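Local coordinates for protein extracellular ligand-binding receptor (Rhodopseudomonas palustris, PDB 3SG0) that binds benzoylformate, and probably serves as the periplasmic solute-binding component of an uptake system for small aromatic acids, at residues Lys83-Glu88 with Ala110-Pro115; Asp216-Ala221 with Lys232-Arg237. All coordinates share one frame; numbering follows the deposited sequence. Where two conformers were deposited one is given.

Interaction 1: Lys83-Glu88 with Ala110-Pro115; sequences KLLSEE and AEAKTP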
loop_
_atom_site.group_PDB
_atom_site.type_symbol
_atom_site.label_atom_id
_atom_site.label_comp_id
_atom_site.label_asym_id
_atom_site.label_seq_id
_atom_site.Cartn_x
_atom_site.Cartn_y
_atom_site.Cartn_z
ATOM N N LYS A 83 8.626 -21.327 -2.548
ATOM C CA LYS A 83 9.238 -22.013 -1.414
ATOM C C LYS A 83 8.259 -22.103 -0.247
ATOM O O LYS A 83 8.081 -23.165 0.353
ATOM C CB LYS A 83 10.512 -21.293 -0.966
ATOM C CG LYS A 83 11.259 -22.001 0.154
ATOM C CD LYS A 83 12.255 -21.075 0.834
ATOM C CE LYS A 83 13.240 -20.482 -0.159
ATOM N NZ LYS A 83 14.184 -19.530 0.496
ATOM N N LEU A 84 7.622 -20.983 0.074
ATOM C CA LEU A 84 6.674 -20.938 1.183
ATOM C C LEU A 84 5.467 -21.846 0.934
ATOM O O LEU A 84 4.971 -22.508 1.857
ATOM C CB LEU A 84 6.230 -19.496 1.437
ATOM C CG LEU A 84 7.344 -18.563 1.931
ATOM C CD1 LEU A 84 6.929 -17.104 1.790
ATOM C CD2 LEU A 84 7.687 -18.880 3.375
ATOM N N LEU A 85 4.998 -21.886 -0.307
ATOM C CA LEU A 85 3.819 -22.675 -0.651
ATOM C C LEU A 85 4.158 -24.160 -0.768
ATOM O O LEU A 85 3.469 -25.014 -0.200
ATOM C CB LEU A 85 3.176 -22.150 -1.948
ATOM C CG LEU A 85 2.618 -20.726 -1.916
ATOM C CD1 LEU A 85 2.394 -20.180 -3.322
ATOM C CD2 LEU A 85 1.331 -20.658 -1.093
ATOM N N SER A 86 5.231 -24.478 -1.485
ATOM C CA SER A 86 5.528 -25.872 -1.798
ATOM C C SER A 86 6.308 -26.578 -0.695
ATOM O O SER A 86 6.144 -27.784 -0.494
ATOM C CB SER A 86 6.271 -25.986 -3.135
ATOM O OG SER A 86 7.641 -25.663 -2.993
ATOM N N GLU A 87 7.155 -25.842 0.014
ATOM C CA GLU A 87 7.984 -26.431 1.061
ATOM C C GLU A 87 7.374 -26.316 2.459
ATOM O O GLU A 87 7.264 -27.310 3.177
ATOM C CB GLU A 87 9.403 -25.848 1.037
ATOM C CG GLU A 87 10.174 -26.149 -0.244
ATOM C CD GLU A 87 11.577 -25.564 -0.243
ATOM O OE1 GLU A 87 12.084 -25.219 0.846
ATOM O OE2 GLU A 87 12.173 -25.448 -1.336
ATOM N N GLU A 88 6.966 -25.112 2.841
ATOM C CA GLU A 88 6.390 -24.899 4.164
ATOM C C GLU A 88 4.882 -25.153 4.183
ATOM O O GLU A 88 4.288 -25.314 5.246
ATOM C CB GLU A 88 6.696 -23.485 4.670
ATOM C CG GLU A 88 8.182 -23.176 4.802
ATOM C CD GLU A 88 8.875 -24.023 5.859
ATOM O OE1 GLU A 88 8.179 -24.721 6.629
ATOM O OE2 GLU A 88 10.121 -23.987 5.920
ATOM N N ALA A 110 -3.071 -18.530 -6.643
ATOM C CA ALA A 110 -4.273 -19.166 -7.155
ATOM C C ALA A 110 -4.008 -20.627 -7.509
ATOM O O ALA A 110 -4.811 -21.502 -7.185
ATOM C CB ALA A 110 -4.809 -18.407 -8.366
ATOM N N GLU A 111 -2.889 -20.897 -8.176
ATOM C CA GLU A 111 -2.556 -22.268 -8.562
ATOM C C GLU A 111 -2.423 -23.150 -7.324
ATOM O O GLU A 111 -2.801 -24.317 -7.343
ATOM C CB GLU A 111 -1.268 -22.304 -9.388
ATOM C CG GLU A 111 -0.960 -23.660 -10.036
ATOM C CD GLU A 111 -0.364 -24.701 -9.084
ATOM O OE1 GLU A 111 0.258 -24.330 -8.062
ATOM O OE2 GLU A 111 -0.508 -25.909 -9.373
ATOM N N ALA A 112 -1.890 -22.573 -6.251
ATOM C CA ALA A 112 -1.678 -23.287 -4.997
ATOM C C ALA A 112 -2.912 -23.298 -4.102
ATOM O O ALA A 112 -2.859 -23.821 -2.983
ATOM C CB ALA A 112 -0.513 -22.674 -4.241
ATOM N N LYS A 113 -4.008 -22.710 -4.570
ATOM C CA LYS A 113 -5.240 -22.601 -3.786
ATOM C C LYS A 113 -4.934 -22.123 -2.371
ATOM O O LYS A 113 -5.351 -22.720 -1.372
ATOM C CB LYS A 113 -6.028 -23.914 -3.808
ATOM C CG LYS A 113 -6.410 -24.345 -5.218
ATOM C CD LYS A 113 -7.205 -25.642 -5.222
ATOM C CE LYS A 113 -7.410 -26.146 -6.642
ATOM N NZ LYS A 113 -7.899 -25.063 -7.540
ATOM N N THR A 114 -4.200 -21.017 -2.312
ATOM C CA THR A 114 -3.794 -20.404 -1.060
ATOM C C THR A 114 -4.129 -18.920 -1.103
ATOM O O THR A 114 -3.777 -18.237 -2.062
ATOM C CB THR A 114 -2.280 -20.591 -0.865
ATOM O OG1 THR A 114 -1.977 -21.987 -0.855
ATOM C CG2 THR A 114 -1.794 -19.968 0.436
ATOM N N PRO A 115 -4.821 -18.408 -0.076
ATOM C CA PRO A 115 -5.110 -16.973 -0.080
ATOM C C PRO A 115 -3.826 -16.150 -0.033
ATOM O O PRO A 115 -2.870 -16.492 0.677
ATOM C CB PRO A 115 -5.904 -16.742 1.212
ATOM C CG PRO A 115 -6.242 -18.060 1.737
ATOM C CD PRO A 115 -5.388 -19.102 1.092
#
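Leu-85 meets Ala-112 and Thr-114 where helix 74-86 passes the chain leaving helix 99-111, a compact example of a helix packed on the exit from its neighbour through a single branched side chain. One residue earlier, Leu-84 turns to Phe-66 and Leu-68 of strand 61-69, so consecutive leucines serve the sheet and the chain that follows helix 99-111. With CG anti to its carbonyl carbon (chi1 -63°), Leu-85 carries both methyls over to the other segment: CD1 lies nearest Ala-112, 3.9 Å from its CB, while CD2 lies on Thr-114, 3.5 Å from CG2. The leucine and threonine side chains slide past each other in opposite directions. Beyond Leu-85, the amide of Glu-87 bonds back to Lys-83 O. Across the contact, Lys-113 takes positive phi in a Schellman motif, after which Thr-114 OG1 donates to Ala-112 O over 2.9 Å, from above the carbonyl plane. Replacing Thr-114 by an alanine would probably cost Ala-112 O its bond from OG1, though the weak one from Arg-337 could stay, and leave Leu-85 CD2 without its CG2 neighbour. Because the OG1 bond is local to 110-115, only apolar, van der Waals contact joins the two segments.

Interaction 2: Asp216-Ala221 with Lys232-Arg237; sequences DAVFIA and KALRER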
loop_
_atom_site.group_PDB
_atom_site.type_symbol
_atom_site.label_atom_id
_atom_site.label_comp_id
_atom_site.label_asym_id
_atom_site.label_seq_id
_atom_site.Cartn_x
_atom_site.Cartn_y
_atom_site.Cartn_z
ATOM N N ASP A 216 0.892 24.781 -13.545
ATOM C CA ASP A 216 0.495 25.366 -12.269
ATOM C C ASP A 216 0.911 24.476 -11.098
ATOM O O ASP A 216 1.221 24.962 -10.007
ATOM C CB ASP A 216 -1.018 25.582 -12.247
ATOM C CG ASP A 216 -1.496 26.450 -13.394
ATOM O OD1 ASP A 216 -0.936 27.552 -13.582
ATOM O OD2 ASP A 216 -2.422 26.028 -14.116
ATOM N N ALA A 217 0.926 23.168 -11.336
ATOM C CA ALA A 217 1.235 22.192 -10.302
ATOM C C ALA A 217 1.862 20.995 -10.978
ATOM O O ALA A 217 1.786 20.856 -12.199
ATOM C CB ALA A 217 -0.031 21.785 -9.565
ATOM N N VAL A 218 2.483 20.134 -10.181
ATOM C CA VAL A 218 3.031 18.889 -10.699
ATOM C C VAL A 218 2.582 17.728 -9.821
ATOM O O VAL A 218 2.612 17.821 -8.589
ATOM C CB VAL A 218 4.569 18.925 -10.776
ATOM C CG1 VAL A 218 5.108 17.587 -11.272
ATOM C CG2 VAL A 218 5.024 20.041 -11.699
ATOM N N PHE A 219 2.152 16.651 -10.475
ATOM C CA PHE A 219 1.816 15.405 -9.810
ATOM C C PHE A 219 2.958 14.409 -9.949
ATOM O O PHE A 219 3.483 14.200 -11.050
ATOM C CB PHE A 219 0.558 14.795 -10.422
ATOM C CG PHE A 219 -0.011 13.696 -9.587
ATOM C CD1 PHE A 219 -0.934 13.991 -8.601
ATOM C CD2 PHE A 219 0.423 12.381 -9.723
ATOM C CE1 PHE A 219 -1.444 13.001 -7.788
ATOM C CE2 PHE A 219 -0.089 11.382 -8.903
ATOM C CZ PHE A 219 -1.024 11.701 -7.938
ATOM N N ILE A 220 3.326 13.786 -8.832
ATOM C CA ILE A 220 4.355 12.755 -8.808
ATOM C C ILE A 220 3.725 11.447 -8.325
ATOM O O ILE A 220 3.125 11.417 -7.244
ATOM C CB ILE A 220 5.503 13.152 -7.850
ATOM C CG1 ILE A 220 6.129 14.478 -8.300
ATOM C CG2 ILE A 220 6.542 12.027 -7.764
ATOM C CD1 ILE A 220 7.108 15.063 -7.304
ATOM N N ALA A 221 3.858 10.381 -9.118
ATOM C CA ALA A 221 3.353 9.065 -8.736
ATOM C C ALA A 221 4.531 8.146 -8.427
ATOM O O ALA A 221 5.131 7.544 -9.323
ATOM C CB ALA A 221 2.478 8.472 -9.831
ATOM N N LYS A 232 12.569 17.140 -4.998
ATOM C CA LYS A 232 13.759 17.963 -4.807
ATOM C C LYS A 232 14.263 18.542 -6.125
ATOM O O LYS A 232 14.678 19.699 -6.180
ATOM C CB LYS A 232 14.875 17.171 -4.124
ATOM C CG LYS A 232 14.651 16.933 -2.643
ATOM C CD LYS A 232 15.879 16.311 -1.985
ATOM C CE LYS A 232 16.824 17.368 -1.443
ATOM N NZ LYS A 232 16.249 18.055 -0.250
ATOM N N ALA A 233 14.243 17.746 -7.186
ATOM C CA ALA A 233 14.733 18.222 -8.475
ATOM C C ALA A 233 13.876 19.367 -8.999
ATOM O O ALA A 233 14.397 20.360 -9.511
ATOM C CB ALA A 233 14.790 17.078 -9.479
ATOM N N LEU A 234 12.561 19.248 -8.857
ATOM C CA LEU A 234 11.671 20.329 -9.255
ATOM C C LEU A 234 11.977 21.602 -8.471
ATOM O O LEU A 234 12.093 22.687 -9.052
ATOM C CB LEU A 234 10.213 19.917 -9.056
ATOM C CG LEU A 234 9.648 18.990 -10.134
ATOM C CD1 LEU A 234 8.449 18.225 -9.617
ATOM C CD2 LEU A 234 9.288 19.790 -11.383
ATOM N N ARG A 235 12.113 21.480 -7.153
ATOM C CA ARG A 235 12.363 22.654 -6.326
ATOM C C ARG A 235 13.721 23.276 -6.638
ATOM O O ARG A 235 13.845 24.503 -6.722
ATOM C CB ARG A 235 12.251 22.323 -4.833
ATOM C CG ARG A 235 10.847 21.937 -4.376
ATOM C CD ARG A 235 9.862 23.088 -4.541
ATOM N NE ARG A 235 8.567 22.775 -3.940
ATOM C CZ ARG A 235 7.394 23.081 -4.488
ATOM N NH1 ARG A 235 7.346 23.716 -5.650
ATOM N NH2 ARG A 235 6.265 22.748 -3.869
ATOM N N GLU A 236 14.734 22.438 -6.819
ATOM C CA GLU A 236 16.078 22.931 -7.091
ATOM C C GLU A 236 16.145 23.659 -8.431
ATOM O O GLU A 236 16.956 24.572 -8.612
ATOM C CB GLU A 236 17.086 21.780 -7.023
ATOM C CG GLU A 236 17.306 21.274 -5.601
ATOM C CD GLU A 236 18.042 19.951 -5.544
ATOM O OE1 GLU A 236 18.430 19.432 -6.613
ATOM O OE2 GLU A 236 18.227 19.428 -4.424
ATOM N N ARG A 237 15.285 23.264 -9.366
ATOM C CA ARG A 237 15.267 23.875 -10.693
ATOM C C ARG A 237 14.247 25.000 -10.830
ATOM O O ARG A 237 13.954 25.457 -11.938
ATOM C CB ARG A 237 15.090 22.815 -11.783
ATOM C CG ARG A 237 16.198 21.773 -11.753
ATOM C CD ARG A 237 16.591 21.274 -13.129
ATOM N NE ARG A 237 17.862 20.555 -13.075
ATOM C CZ ARG A 237 19.010 21.015 -13.568
ATOM N NH1 ARG A 237 20.115 20.289 -13.465
ATOM N NH2 ARG A 237 19.055 22.192 -14.175
#
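Val-218 and Ile-220 of strand 217-221 face Leu-234 of helix 228-236 within a beta-alpha-beta unit completed by strand 242-244, a recurring element of the periplasmic binding protein fold. The contact across the segments is wholly apolar and buried. Two residues apart on the strand, Val-218 and Ile-220 direct their side chains to the helix, whereas the intervening Phe-219 points away from it, and its side chain touches Tyr-164 and Tyr-244. Each of the two meets the leucine tip to tip, and Ile-220 manages this because its chain is extended beyond CB (chi2 171°), which carries CD1 out from the sheet. Ile-210 of helix 204-212 and Phe-239 also touch Val-218.

Between the two segments there are no hydrogen bonds; each keeps its own backbone pairing. The strand pairs through Val-218 with Ala-242 and Tyr-244 and through Phe-219 with Gly-163, while the last helical turn includes Glu-236 N to Lys-232 O at 2.8 Å. Charged groups lie outside the apolar contact: Lys-232 forms a salt bridge with Asp-261, and Arg-235 NH1 bonds to the carbonyls of Phe-239 and Gly-241. The nearest approaches converge on one methyl, Leu-234 CD1, which sits 3.8 Å from Val-218 CG1 and 4.1 Å from Ile-220 CD1.

Overall arrangement
From the N terminus, interaction 1 comes first: it closes a loop from helix 74-86 through strand 92-94 and helix 99-111, bringing helix 74-86 against the exit of helix 99-111 beside the mixed sheet, just before strand 116-118 begins. Only later does interaction 2 close a shorter loop, folding helix 228-236 back on strand 217-221 of the four-stranded parallel sheet. The two are in series, so neither nests in nor crosses the other. The centres of interaction 1 and interaction 2 are about 43 Å apart, on opposite sides of the chain's centre. Interaction 1 and interaction 2 have their nearest atoms about 27 Å apart. One contact joins a helix to the connection after its neighbour, the other helix to sheet.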